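Local coordinates for protein probable alginate O-acetylase AlgJ (Pseudomonas putida, PDB 4O8V) that probably adds acetyl groups to the O-2 and O-3 positions of mannuronate residues in alginate, working in an inner membrane complex with AlgI and AlgF, at residues A[218-221]-A[226-229]. Numbering follows the deposited sequence.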
ATOM      1  N   SER A 218       0.494  -5.761   3.921  1.00 25.50           N
ATOM      2  CA  SER A 218       1.821  -6.373   3.859  1.00 23.53           C
ATOM      3  C   SER A 218       2.820  -5.509   3.089  1.00 22.30           C
ATOM      4  O   SER A 218       4.035  -5.655   3.294  1.00 22.84           O
ATOM      5  CB  SER A 218       1.721  -7.774   3.228  1.00 25.42           C
ATOM      6  OG  SER A 218       1.089  -7.729   1.964  1.00 27.16           O
ATOM      7  N   TYR A 219       2.349  -4.604   2.222  1.00 22.02           N
ATOM      8  CA  TYR A 219       3.283  -3.658   1.563  1.00 25.40           C
ATOM      9  C   TYR A 219       4.033  -2.849   2.623  1.00 26.06           C
ATOM     10  O   TYR A 219       5.213  -2.491   2.448  1.00 24.31           O
ATOM     11  CB  TYR A 219       2.569  -2.695   0.594  1.00 23.51           C
ATOM     12  CG  TYR A 219       2.177  -3.304  -0.731  1.00 24.76           C
ATOM     13  CD1 TYR A 219       0.973  -3.993  -0.857  1.00 25.81           C
ATOM     14  CD2 TYR A 219       3.014  -3.207  -1.861  1.00 21.24           C
ATOM     15  CE1 TYR A 219       0.591  -4.567  -2.067  1.00 23.03           C
ATOM     16  CE2 TYR A 219       2.630  -3.782  -3.099  1.00 21.64           C
ATOM     17  CZ  TYR A 219       1.422  -4.455  -3.187  1.00 23.57           C
ATOM     18  OH  TYR A 219       1.033  -5.042  -4.371  1.00 26.57           O
ATOM     19  N   SER A 220       3.356  -2.601   3.745  1.00 23.43           N
ATOM     20  CA  SER A 220       3.910  -1.774   4.826  1.00 21.84           C
ATOM     21  C   SER A 220       4.364  -2.583   6.023  1.00 24.25           C
ATOM     22  O   SER A 220       5.235  -2.144   6.762  1.00 26.29           O
ATOM     23  CB  SER A 220       2.865  -0.751   5.317  1.00 22.34           C
ATOM     24  OG  SER A 220       2.556   0.191   4.310  1.00 22.44           O
ATOM     25  N   ALA A 221       3.737  -3.738   6.254  1.00 23.35           N
ATOM     26  CA  ALA A 221       4.057  -4.522   7.440  1.00 25.02           C
ATOM     27  C   ALA A 221       5.307  -5.361   7.279  1.00 27.36           C
ATOM     28  O   ALA A 221       5.956  -5.694   8.256  1.00 24.88           O
ATOM     29  CB  ALA A 221       2.873  -5.444   7.822  1.00 25.77           C
ATOM     30  N   ASN A 226      11.138  -2.622   3.395  1.00 24.29           N
ATOM     31  CA  ASN A 226      11.664  -1.484   4.168  1.00 26.52           C
ATOM     32  C   ASN A 226      10.897  -0.185   3.929  1.00 27.28           C
ATOM     33  O   ASN A 226      11.499   0.894   3.898  1.00 25.99           O
ATOM     34  CB  ASN A 226      13.160  -1.246   3.858  1.00 26.26           C
ATOM     35  CG  ASN A 226      13.870  -0.440   4.957  1.00 32.50           C
ATOM     36  OD1 ASN A 226      13.662  -0.678   6.146  1.00 34.63           O
ATOM     37  ND2 ASN A 226      14.676   0.543   4.558  1.00 27.25           N
ATOM     38  N   PHE A 227       9.578  -0.272   3.741  1.00 26.79           N
ATOM     39  CA  PHE A 227       8.797   0.935   3.486  1.00 25.87           C
ATOM     40  C   PHE A 227       8.793   1.862   4.707  1.00 23.30           C
ATOM     41  O   PHE A 227       8.895   3.090   4.553  1.00 22.90           O
ATOM     42  CB  PHE A 227       7.372   0.575   3.080  1.00 23.22           C
ATOM     43  CG  PHE A 227       6.542   1.749   2.624  1.00 22.96           C
ATOM     44  CD1 PHE A 227       7.051   2.683   1.737  1.00 23.33           C
ATOM     45  CD2 PHE A 227       5.230   1.904   3.088  1.00 25.08           C
ATOM     46  CE1 PHE A 227       6.272   3.741   1.306  1.00 26.14           C
ATOM     47  CE2 PHE A 227       4.445   2.956   2.650  1.00 24.83           C
ATOM     48  CZ  PHE A 227       4.963   3.881   1.772  1.00 24.54           C
ATOM     49  N   LEU A 228       8.682   1.290   5.907  1.00 21.12           N
ATOM     50  CA  LEU A 228       8.766   2.109   7.124  1.00 24.97           C
ATOM     51  C   LEU A 228      10.072   2.911   7.179  1.00 27.97           C
ATOM     52  O   LEU A 228      10.078   4.118   7.448  1.00 25.05           O
ATOM     53  CB  LEU A 228       8.661   1.240   8.383  1.00 25.39           C
ATOM     54  CG  LEU A 228       8.692   2.010   9.705  1.00 29.77           C
ATOM     55  CD1 LEU A 228       7.495   2.920   9.770  1.00 30.51           C
ATOM     56  CD2 LEU A 228       8.670   1.027  10.840  1.00 35.36           C
ATOM     57  N   GLY A 229      11.184   2.220   6.951  1.00 25.89           N
ATOM     58  CA  GLY A 229      12.480   2.871   7.038  1.00 27.23           C
ATOM     59  C   GLY A 229      12.597   3.934   5.961  1.00 27.50           C
ATOM     60  O   GLY A 229      13.126   5.022   6.210  1.00 29.89           O
TER
HETATM   61  O   HOH W   1       7.658  -2.688   3.997  1.00 26.50           O
HETATM   62  O   HOH W   2       7.962  -1.413   6.437  1.00 27.56           O
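With CG of F227 trans to its own backbone N (chi1 -173°) and OG of S220 turned beside its backbone N (chi1 -66°), the phenyl ring and the serine hydroxyl meet at the ring edge. S220 OG lies near the plane of the ring, 3.4 Å from F227 CD2, and it also borders CE2 of F227 at 3.7 Å. The contact is one of van der Waals packing; the hydroxyl has its hydrogen-bond partner in E273 OE1, which is likely to hold OG in this orientation at the ring edge. A second, looser touch places the carbonyl oxygen of Y219 3.8 Å from F227 CB.

No direct hydrogen bond joins the two backbones; two waters do so instead. One donates to Y219 O and accepts from the amide of F227, whose N is 3.1 Å from the water. The other repeats this one residue further along, donating to S220 O and accepting from L228 N, each at 2.8 Å. The first-turn amides of helix 227-235, which lack carbonyl partners within their own helix, are thus linked to carbonyls of the short helix 218-221. Both carbonyls have a further donor, W123 NE1 for Y219 O and N241 ND2 for S220 O.

This short helix begins with S218, the probable nucleophile, whose OG is hydrogen-bonded to H122 NE2, consistent with the Ser-His-Asp triad of an SGNH hydrolase-like domain. The Y219 ring packs edge-to-face with H122 and W123. Beyond the contact, F227 is covered by A128, A132 and L135 of helix 125-141, while S220, F227 and L228 all rest on L214 of strand 212-215 in the parallel sheet.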